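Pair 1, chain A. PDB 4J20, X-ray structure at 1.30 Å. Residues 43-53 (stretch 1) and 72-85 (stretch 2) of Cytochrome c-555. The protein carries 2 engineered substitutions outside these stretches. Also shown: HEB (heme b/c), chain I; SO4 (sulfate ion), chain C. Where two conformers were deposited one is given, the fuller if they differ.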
# COMPACT_ATOMS: atom_id res chain seq x y z
N GLY A 43 11.54 -2.12 -3.13
CA GLY A 43 11.36 -3.47 -2.63
C GLY A 43 10.27 -3.53 -1.57
O GLY A 43 9.88 -2.53 -0.97
N MET A 44 9.77 -4.74 -1.38
CA MET A 44 8.66 -4.97 -0.47
C MET A 44 8.99 -4.65 0.95
O MET A 44 8.13 -4.13 1.68
CB MET A 44 8.10 -6.39 -0.60
CG MET A 44 7.34 -6.61 -1.90
SD MET A 44 5.74 -5.72 -1.94
CE MET A 44 4.83 -6.52 -0.63
N ASN A 45 10.16 -5.00 1.44
CA ASN A 45 10.47 -4.73 2.82
C ASN A 45 10.27 -3.24 3.15
O ASN A 45 9.64 -2.90 4.15
CB ASN A 45 11.88 -5.21 3.17
CG ASN A 45 12.18 -5.05 4.63
OD1 ASN A 45 12.91 -4.15 5.03
ND2 ASN A 45 11.54 -5.86 5.44
N THR A 46 10.79 -2.37 2.31
CA THR A 46 10.68 -0.94 2.53
C THR A 46 9.23 -0.50 2.32
O THR A 46 8.71 0.27 3.13
CB THR A 46 11.58 -0.18 1.60
OG1 THR A 46 12.93 -0.43 2.01
CG2 THR A 46 11.31 1.29 1.63
N LEU A 47 8.55 -0.97 1.25
CA LEU A 47 7.17 -0.54 1.07
C LEU A 47 6.30 -0.89 2.27
O LEU A 47 5.48 -0.09 2.71
CB LEU A 47 6.57 -1.17 -0.21
CG LEU A 47 7.17 -0.68 -1.53
CD1 LEU A 47 6.60 -1.43 -2.70
CD2 LEU A 47 6.93 0.80 -1.72
N VAL A 48 6.42 -2.12 2.72
CA VAL A 48 5.62 -2.57 3.86
C VAL A 48 6.01 -1.81 5.14
O VAL A 48 5.13 -1.41 5.93
CB VAL A 48 5.72 -4.09 4.02
CG1 VAL A 48 4.95 -4.52 5.28
CG2 VAL A 48 5.17 -4.80 2.77
N SER A 49 7.31 -1.61 5.38
CA SER A 49 7.73 -0.88 6.58
C SER A 49 7.16 0.53 6.58
O SER A 49 6.66 1.03 7.62
CB SER A 49 9.25 -0.81 6.65
OG SER A 49 9.64 -0.00 7.75
N LYS A 50 7.22 1.21 5.45
CA LYS A 50 6.71 2.57 5.40
C LYS A 50 5.20 2.58 5.55
O LYS A 50 4.64 3.54 6.11
CB LYS A 50 7.15 3.25 4.12
CG LYS A 50 8.67 3.58 4.14
CD LYS A 50 9.19 4.08 2.79
CE LYS A 50 8.67 5.47 2.45
NZ LYS A 50 9.10 5.85 1.06
N SER A 51 4.54 1.51 5.09
CA SER A 51 3.09 1.42 5.20
C SER A 51 2.67 1.18 6.63
O SER A 51 1.61 1.67 7.07
CB SER A 51 2.52 0.33 4.30
OG SER A 51 2.77 0.68 2.95
N ILE A 52 3.43 0.37 7.38
CA ILE A 52 3.08 0.07 8.78
C ILE A 52 3.42 1.28 9.64
O ILE A 52 2.70 1.59 10.56
CB ILE A 52 3.89 -1.16 9.26
CG1 ILE A 52 3.31 -2.42 8.60
CG2 ILE A 52 3.91 -1.26 10.79
CD1 ILE A 52 4.35 -3.62 8.65
N LYS A 53 4.53 1.94 9.37
CA LYS A 53 4.99 3.06 10.22
C LYS A 53 4.31 4.39 9.91
O LYS A 53 4.15 5.24 10.80
CB LYS A 53 6.50 3.19 10.15
CG LYS A 53 7.14 2.00 10.80
CD LYS A 53 8.66 2.05 10.77
CE LYS A 53 9.26 0.81 11.44
NZ LYS A 53 8.59 0.50 12.72
N THR A 72 -3.27 -5.98 11.31
CA THR A 72 -1.95 -6.57 11.65
C THR A 72 -0.93 -6.15 10.57
O THR A 72 -1.29 -5.82 9.43
CB THR A 72 -2.00 -8.09 11.72
OG1 THR A 72 -2.28 -8.57 10.40
CG2 THR A 72 -3.10 -8.60 12.70
N ASP A 73 0.34 -6.30 10.89
CA ASP A 73 1.39 -6.10 9.90
C ASP A 73 1.25 -7.05 8.73
O ASP A 73 1.53 -6.65 7.59
CB ASP A 73 2.78 -6.22 10.53
CG ASP A 73 3.11 -5.07 11.48
OD1 ASP A 73 2.34 -4.09 11.57
OD2 ASP A 73 4.12 -5.15 12.19
N ALA A 74 0.85 -8.29 8.97
CA ALA A 74 0.66 -9.25 7.92
C ALA A 74 -0.44 -8.78 6.95
O ALA A 74 -0.27 -8.85 5.74
CB ALA A 74 0.31 -10.62 8.49
N GLN A 75 -1.53 -8.26 7.51
CA GLN A 75 -2.62 -7.77 6.65
C GLN A 75 -2.16 -6.60 5.82
O GLN A 75 -2.47 -6.50 4.61
CB GLN A 75 -3.84 -7.39 7.46
CG GLN A 75 -4.53 -8.61 8.05
CD GLN A 75 -5.47 -8.32 9.23
OE1 GLN A 75 -5.45 -7.27 9.85
NE2 GLN A 75 -6.24 -9.35 9.62
N VAL A 76 -1.45 -5.68 6.44
CA VAL A 76 -0.95 -4.53 5.71
C VAL A 76 0.03 -4.93 4.62
O VAL A 76 -0.10 -4.50 3.46
CB VAL A 76 -0.30 -3.49 6.66
CG1 VAL A 76 0.39 -2.34 5.87
CG2 VAL A 76 -1.33 -2.91 7.60
N GLY A 77 0.93 -5.83 4.93
CA GLY A 77 1.88 -6.23 3.93
C GLY A 77 1.22 -7.02 2.79
O GLY A 77 1.61 -6.91 1.63
N ASN A 78 0.20 -7.83 3.11
CA ASN A 78 -0.53 -8.54 2.08
C ASN A 78 -1.26 -7.58 1.16
O ASN A 78 -1.32 -7.78 -0.07
CB ASN A 78 -1.50 -9.58 2.66
CG ASN A 78 -0.78 -10.75 3.28
OD1 ASN A 78 0.37 -11.02 2.97
ND2 ASN A 78 -1.46 -11.46 4.15
N ALA A 79 -1.82 -6.51 1.74
CA ALA A 79 -2.45 -5.46 0.93
C ALA A 79 -1.43 -4.76 0.03
O ALA A 79 -1.72 -4.48 -1.14
CB ALA A 79 -3.15 -4.46 1.82
N VAL A 80 -0.22 -4.51 0.54
CA VAL A 80 0.82 -3.91 -0.30
C VAL A 80 1.12 -4.84 -1.46
O VAL A 80 1.26 -4.42 -2.62
CB VAL A 80 2.12 -3.61 0.53
CG1 VAL A 80 3.23 -3.13 -0.40
CG2 VAL A 80 1.86 -2.58 1.63
N ALA A 81 1.22 -6.15 -1.20
CA ALA A 81 1.51 -7.13 -2.25
C ALA A 81 0.44 -7.09 -3.32
O ALA A 81 0.75 -7.17 -4.51
CB ALA A 81 1.64 -8.53 -1.66
N TYR A 82 -0.82 -6.98 -2.89
CA TYR A 82 -1.88 -6.84 -3.85
C TYR A 82 -1.72 -5.59 -4.71
O TYR A 82 -1.80 -5.63 -5.94
CB TYR A 82 -3.24 -6.83 -3.13
CG TYR A 82 -4.37 -6.61 -4.08
CD1 TYR A 82 -4.79 -7.62 -4.94
CD2 TYR A 82 -4.98 -5.38 -4.17
CE1 TYR A 82 -5.80 -7.40 -5.85
CE2 TYR A 82 -6.01 -5.15 -5.14
CZ TYR A 82 -6.41 -6.18 -5.92
OH TYR A 82 -7.44 -5.97 -6.84
N MET A 83 -1.49 -4.46 -4.05
CA MET A 83 -1.33 -3.18 -4.77
C MET A 83 -0.18 -3.24 -5.77
O MET A 83 -0.32 -2.80 -6.93
CB MET A 83 -1.06 -2.08 -3.77
CG MET A 83 -2.26 -1.82 -2.85
SD MET A 83 -1.91 -0.81 -1.39
CE MET A 83 -1.61 0.77 -2.18
N VAL A 84 0.97 -3.75 -5.35
CA VAL A 84 2.12 -3.83 -6.24
C VAL A 84 1.83 -4.77 -7.41
O VAL A 84 2.13 -4.43 -8.57
CB VAL A 84 3.34 -4.32 -5.45
CG1 VAL A 84 4.46 -4.82 -6.38
CG2 VAL A 84 3.85 -3.25 -4.51
N GLY A 85 1.23 -5.93 -7.13
CA GLY A 85 0.90 -6.86 -8.19
C GLY A 85 -0.04 -6.31 -9.25
O GLY A 85 -0.07 -6.82 -10.37
FE HEB I . -1.13 4.45 1.31
CHA HEB I . 1.71 5.63 -0.15
CHB HEB I . 0.06 1.24 1.03
CHC HEB I . -3.88 3.28 2.92
CHD HEB I . -2.45 7.59 1.33
NA HEB I . 0.56 3.61 0.61
C1A HEB I . 1.63 4.27 -0.00
C2A HEB I . 2.59 3.28 -0.43
C3A HEB I . 2.11 2.08 -0.12
C4A HEB I . 0.84 2.27 0.53
CMA HEB I . 2.75 0.73 -0.37
CAA HEB I . 3.88 3.63 -1.16
CBA HEB I . 5.09 3.56 -0.21
CGA HEB I . 6.40 3.98 -0.84
O1A HEB I . 6.44 4.48 -2.00
O2A HEB I . 7.42 3.85 -0.11
NB HEB I . -1.79 2.63 1.85
C1B HEB I . -1.14 1.41 1.69
C2B HEB I . -1.88 0.37 2.33
C3B HEB I . -2.99 0.92 2.84
C4B HEB I . -2.95 2.34 2.57
CMB HEB I . -1.44 -1.08 2.27
CAB HEB I . -4.13 0.29 3.59
CBB HEB I . -3.67 -0.56 4.79
NC HEB I . -2.83 5.28 1.95
C1C HEB I . -3.84 4.62 2.62
C2C HEB I . -4.88 5.56 2.97
C3C HEB I . -4.51 6.74 2.48
C4C HEB I . -3.22 6.61 1.89
CMC HEB I . -6.19 5.14 3.64
CAC HEB I . -5.28 8.06 2.49
CBC HEB I . -5.69 8.60 3.86
ND HEB I . -0.48 6.26 0.71
C1D HEB I . -1.18 7.45 0.82
C2D HEB I . -0.44 8.53 0.27
C3D HEB I . 0.81 7.94 -0.18
C4D HEB I . 0.72 6.54 0.12
CMD HEB I . -0.81 9.98 0.17
CAD HEB I . 1.97 8.65 -0.86
CBD HEB I . 2.97 9.31 0.12
CGD HEB I . 4.08 9.95 -0.62
O1D HEB I . 4.82 9.22 -1.30
O2D HEB I . 4.21 11.14 -0.59
S SO4 C . 12.65 -6.96 -1.04
O1 SO4 C . 12.05 -7.13 0.30
O2 SO4 C . 13.51 -8.10 -1.32
O3 SO4 C . 11.53 -6.96 -2.06
O4 SO4 C . 13.38 -5.66 -0.88

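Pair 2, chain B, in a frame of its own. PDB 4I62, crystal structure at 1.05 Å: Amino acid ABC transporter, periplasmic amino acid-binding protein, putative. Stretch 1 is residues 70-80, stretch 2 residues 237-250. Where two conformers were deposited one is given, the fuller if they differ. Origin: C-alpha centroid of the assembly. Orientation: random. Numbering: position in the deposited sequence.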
# COMPACT_ATOMS: atom_id res chain seq x y z
N GLU B 70 -6.76 -9.20 -6.65
CA GLU B 70 -8.01 -9.97 -6.56
C GLU B 70 -9.22 -9.07 -6.37
O GLU B 70 -10.28 -9.32 -6.96
CB GLU B 70 -7.87 -11.02 -5.45
CG GLU B 70 -6.75 -12.02 -5.72
CD GLU B 70 -6.93 -12.74 -7.04
OE1 GLU B 70 -8.03 -13.28 -7.26
OE2 GLU B 70 -6.00 -12.78 -7.87
N LEU B 71 -9.09 -8.01 -5.57
CA LEU B 71 -10.15 -7.01 -5.45
C LEU B 71 -10.43 -6.36 -6.79
O LEU B 71 -11.59 -6.22 -7.19
CB LEU B 71 -9.75 -5.97 -4.42
CG LEU B 71 -10.69 -4.78 -4.20
CD1 LEU B 71 -12.12 -5.21 -3.87
CD2 LEU B 71 -10.17 -3.83 -3.14
N ALA B 72 -9.38 -5.98 -7.52
CA ALA B 72 -9.54 -5.37 -8.84
C ALA B 72 -10.28 -6.31 -9.81
O ALA B 72 -11.12 -5.88 -10.56
CB ALA B 72 -8.17 -4.99 -9.41
N LYS B 73 -9.91 -7.60 -9.80
CA LYS B 73 -10.59 -8.58 -10.65
C LYS B 73 -12.08 -8.67 -10.30
O LYS B 73 -12.93 -8.77 -11.20
CB LYS B 73 -9.96 -9.96 -10.46
CG LYS B 73 -8.59 -10.14 -11.10
CD LYS B 73 -8.04 -11.56 -10.74
CE LYS B 73 -6.64 -11.81 -11.26
NZ LYS B 73 -6.18 -13.13 -10.74
N ALA B 74 -12.40 -8.65 -9.02
CA ALA B 74 -13.79 -8.73 -8.60
C ALA B 74 -14.58 -7.50 -9.07
O ALA B 74 -15.73 -7.61 -9.50
CB ALA B 74 -13.91 -8.94 -7.08
N ILE B 75 -13.97 -6.31 -8.98
CA ILE B 75 -14.63 -5.11 -9.45
C ILE B 75 -14.84 -5.16 -10.97
O ILE B 75 -15.90 -4.82 -11.45
CB ILE B 75 -13.83 -3.84 -9.02
CG1 ILE B 75 -13.78 -3.74 -7.50
CG2 ILE B 75 -14.41 -2.59 -9.68
CD1 ILE B 75 -12.74 -2.74 -7.00
N ALA B 76 -13.82 -5.58 -11.71
CA ALA B 76 -13.95 -5.66 -13.16
C ALA B 76 -15.05 -6.65 -13.54
O ALA B 76 -15.84 -6.37 -14.43
CB ALA B 76 -12.62 -6.06 -13.79
N THR B 77 -15.13 -7.79 -12.85
CA THR B 77 -16.18 -8.79 -13.10
C THR B 77 -17.57 -8.17 -12.82
O THR B 77 -18.51 -8.35 -13.62
CB THR B 77 -15.99 -10.03 -12.17
OG1 THR B 77 -14.78 -10.71 -12.55
CG2 THR B 77 -17.16 -11.00 -12.30
N GLU B 78 -17.70 -7.43 -11.72
CA GLU B 78 -18.95 -6.73 -11.38
C GLU B 78 -19.39 -5.78 -12.49
O GLU B 78 -20.58 -5.71 -12.82
CB GLU B 78 -18.81 -5.98 -10.05
CG GLU B 78 -20.02 -5.11 -9.67
CD GLU B 78 -21.28 -5.92 -9.48
OE1 GLU B 78 -21.18 -7.07 -8.99
OE2 GLU B 78 -22.38 -5.40 -9.80
N LEU B 79 -18.43 -5.07 -13.09
CA LEU B 79 -18.69 -4.12 -14.16
C LEU B 79 -18.83 -4.78 -15.54
O LEU B 79 -19.22 -4.12 -16.50
CB LEU B 79 -17.55 -3.12 -14.22
CG LEU B 79 -17.41 -2.18 -13.00
CD1 LEU B 79 -16.11 -1.38 -13.05
CD2 LEU B 79 -18.58 -1.24 -12.94
N GLY B 80 -18.51 -6.07 -15.65
CA GLY B 80 -18.57 -6.77 -16.93
C GLY B 80 -17.49 -6.37 -17.93
O GLY B 80 -17.71 -6.44 -19.15
N GLU B 237 -21.68 6.36 -9.60
CA GLU B 237 -22.02 4.99 -9.98
C GLU B 237 -20.82 4.04 -9.95
O GLU B 237 -20.98 2.84 -9.65
CB GLU B 237 -22.75 4.95 -11.32
CG GLU B 237 -24.12 5.56 -11.22
CD GLU B 237 -24.88 5.56 -12.52
OE1 GLU B 237 -24.26 5.26 -13.59
OE2 GLU B 237 -26.07 5.93 -12.43
N LEU B 238 -19.64 4.56 -10.28
CA LEU B 238 -18.43 3.77 -10.14
C LEU B 238 -18.18 3.43 -8.67
O LEU B 238 -17.90 2.26 -8.32
CB LEU B 238 -17.22 4.51 -10.74
CG LEU B 238 -15.88 3.78 -10.68
CD1 LEU B 238 -15.93 2.39 -11.27
CD2 LEU B 238 -14.83 4.63 -11.36
N LYS B 239 -18.36 4.42 -7.79
CA LYS B 239 -18.23 4.19 -6.35
C LYS B 239 -19.22 3.10 -5.90
O LYS B 239 -18.88 2.24 -5.08
CB LYS B 239 -18.42 5.50 -5.55
CG LYS B 239 -18.36 5.32 -4.00
CD LYS B 239 -18.26 6.65 -3.23
CE LYS B 239 -18.60 6.49 -1.74
NZ LYS B 239 -17.81 5.44 -0.99
N GLU B 240 -20.45 3.15 -6.41
CA GLU B 240 -21.44 2.11 -6.06
C GLU B 240 -20.94 0.70 -6.41
O GLU B 240 -21.08 -0.25 -5.60
CB GLU B 240 -22.79 2.37 -6.73
CG GLU B 240 -23.72 1.15 -6.58
CD GLU B 240 -25.06 1.34 -7.24
OE1 GLU B 240 -25.23 2.33 -8.00
OE2 GLU B 240 -25.96 0.50 -7.00
N ALA B 241 -20.45 0.55 -7.63
CA ALA B 241 -19.96 -0.75 -8.04
C ALA B 241 -18.80 -1.23 -7.17
O ALA B 241 -18.76 -2.42 -6.80
CB ALA B 241 -19.56 -0.73 -9.51
N VAL B 242 -17.88 -0.33 -6.88
CA VAL B 242 -16.76 -0.68 -6.04
C VAL B 242 -17.25 -1.05 -4.64
O VAL B 242 -16.80 -2.07 -4.06
CB VAL B 242 -15.74 0.48 -6.02
CG1 VAL B 242 -14.66 0.17 -5.02
CG2 VAL B 242 -15.12 0.69 -7.39
N ASP B 243 -18.13 -0.24 -4.08
CA ASP B 243 -18.61 -0.50 -2.71
C ASP B 243 -19.46 -1.76 -2.61
O ASP B 243 -19.39 -2.45 -1.59
CB ASP B 243 -19.35 0.73 -2.17
CG ASP B 243 -18.39 1.84 -1.77
OD1 ASP B 243 -17.15 1.62 -1.82
OD2 ASP B 243 -18.82 2.91 -1.37
N LYS B 244 -20.27 -2.06 -3.63
CA LYS B 244 -21.01 -3.32 -3.65
C LYS B 244 -20.03 -4.50 -3.57
O LYS B 244 -20.28 -5.48 -2.89
CB LYS B 244 -21.84 -3.41 -4.94
CG LYS B 244 -22.53 -4.74 -5.15
CD LYS B 244 -23.22 -4.77 -6.50
CE LYS B 244 -24.12 -5.98 -6.66
NZ LYS B 244 -23.43 -7.26 -6.35
N THR B 245 -18.93 -4.39 -4.30
CA THR B 245 -17.92 -5.45 -4.34
C THR B 245 -17.20 -5.60 -2.99
O THR B 245 -17.06 -6.72 -2.49
CB THR B 245 -16.91 -5.20 -5.49
OG1 THR B 245 -17.61 -5.06 -6.72
CG2 THR B 245 -15.92 -6.34 -5.61
N ILE B 246 -16.78 -4.47 -2.42
CA ILE B 246 -16.14 -4.51 -1.11
C ILE B 246 -17.09 -5.09 -0.07
O ILE B 246 -16.70 -5.95 0.72
CB ILE B 246 -15.61 -3.13 -0.69
CG1 ILE B 246 -14.44 -2.72 -1.61
CG2 ILE B 246 -15.17 -3.14 0.75
CD1 ILE B 246 -14.08 -1.23 -1.49
N GLN B 247 -18.34 -4.64 -0.06
CA GLN B 247 -19.35 -5.14 0.89
C GLN B 247 -19.49 -6.67 0.81
O GLN B 247 -19.50 -7.37 1.81
CB GLN B 247 -20.68 -4.44 0.60
CG GLN B 247 -21.90 -4.91 1.46
CD GLN B 247 -23.19 -4.14 1.15
OE1 GLN B 247 -24.08 -4.63 0.45
NE2 GLN B 247 -23.32 -2.95 1.73
N LYS B 248 -19.57 -7.18 -0.41
CA LYS B 248 -19.71 -8.61 -0.61
C LYS B 248 -18.49 -9.38 -0.09
O LYS B 248 -18.63 -10.40 0.59
CB LYS B 248 -19.90 -8.86 -2.12
CG LYS B 248 -20.01 -10.32 -2.50
CD LYS B 248 -20.07 -10.51 -4.01
CE LYS B 248 -21.28 -9.82 -4.62
NZ LYS B 248 -21.63 -10.36 -5.97
N LEU B 249 -17.30 -8.88 -0.42
CA LEU B 249 -16.08 -9.56 0.00
C LEU B 249 -15.86 -9.49 1.51
O LEU B 249 -15.32 -10.43 2.10
CB LEU B 249 -14.86 -9.00 -0.73
CG LEU B 249 -14.79 -9.27 -2.23
CD1 LEU B 249 -13.69 -8.44 -2.87
CD2 LEU B 249 -14.52 -10.72 -2.52
N LYS B 250 -16.29 -8.40 2.15
CA LYS B 250 -16.19 -8.27 3.59
C LYS B 250 -17.15 -9.23 4.28
O LYS B 250 -16.75 -9.99 5.17
CB LYS B 250 -16.50 -6.83 4.03
CG LYS B 250 -15.35 -5.88 3.81
CD LYS B 250 -15.65 -4.55 4.44
CE LYS B 250 -14.37 -3.79 4.72
NZ LYS B 250 -14.60 -2.60 5.60
O HOH W 1 -19.49 -7.37 -6.77

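Both pairs pack two helices at a steep angle, and the backbones nearly coincide: the superposition of 14 central residues leaves an RMSD of 0.4 Å. The helix axes approach to 9.3 Å in each, with N-to-C directions 126° apart in pair 1 and 122° in pair 2. The same frame buries 445 Å² in pair 1 and 512 Å² in pair 2.

The central rule is a knob from the second helix. V80(A) sits among M44(A), L47(A), V48(A) and S51(A); its match, T245(B), sits among L71(B), A74(B), I75(B) and E78(B), the four matching positions. Valine and threonine are nearly the same shape, and their side-chain centres nearly coincide. The threonine hydroxyl need not go unpaired in the contact, because T245(B) OG1 donates to A241(B) O one turn back, at 2.9 Å. Its methyl packs against A74(B), with T245(B) CG2 3.6 Å from A74(B) CB, and its hydroxyl lies against E78(B), with T245(B) OG1 3.7 Å from E78(B) CB.

Around this knob, bulk is distributed differently. Pair 1 places G77(A) where the helices come closest, its CA 5.2 Å from the CA of V48(A). V48(A) CG1 rests 3.8 Å from G77(A) CA, and an ideal CB on the glycine would lie a tight 3.3 Å from that same CG1. Pair 2 has V242(B) here, opposite I75(B); their CA atoms stand 6.0 Å apart, and I75(B) CD1 meets V242(B) CG1 at 4.0 Å. At the next level, L47(A) CD1 reaches V84(A) CG2 at 3.8 Å, whereas the small A74(B) faces the longer L249(B), its CB 4.2 Å from L249(B) CD1. M44(A) and L71(B) both start sideways and bring their ends nearer: M44(A) SD lies 4.0 Å from V84(A) CG2, and L71(B) CD1 lies 3.7 Å from L249(B) CD1.

The side-chain centres of I52(A) and L79(B) almost coincide. I52(A) CG1 packs on V76(A) CG1 at 4.0 Å, while L79(B) CD2 reaches the smaller A241(B) at its CB, 3.6 Å away.

A change in chemistry comes at S51(A) and its match E78(B). S51(A) OG donates to L47(A) O at 2.8 Å within its own helix and lies 3.3 Å from the heme atom CMA. No hydrogen bond crosses pair 1. E78(B) instead carries charge across the contact, with OE1 3.5 Å from K244(B) NZ in a salt bridge whose hydrogen bond is weak. A water donates to both E78(B) OE1 (2.8 Å) and T245(B) OG1 (3.0 Å), tying the glutamate to the knob.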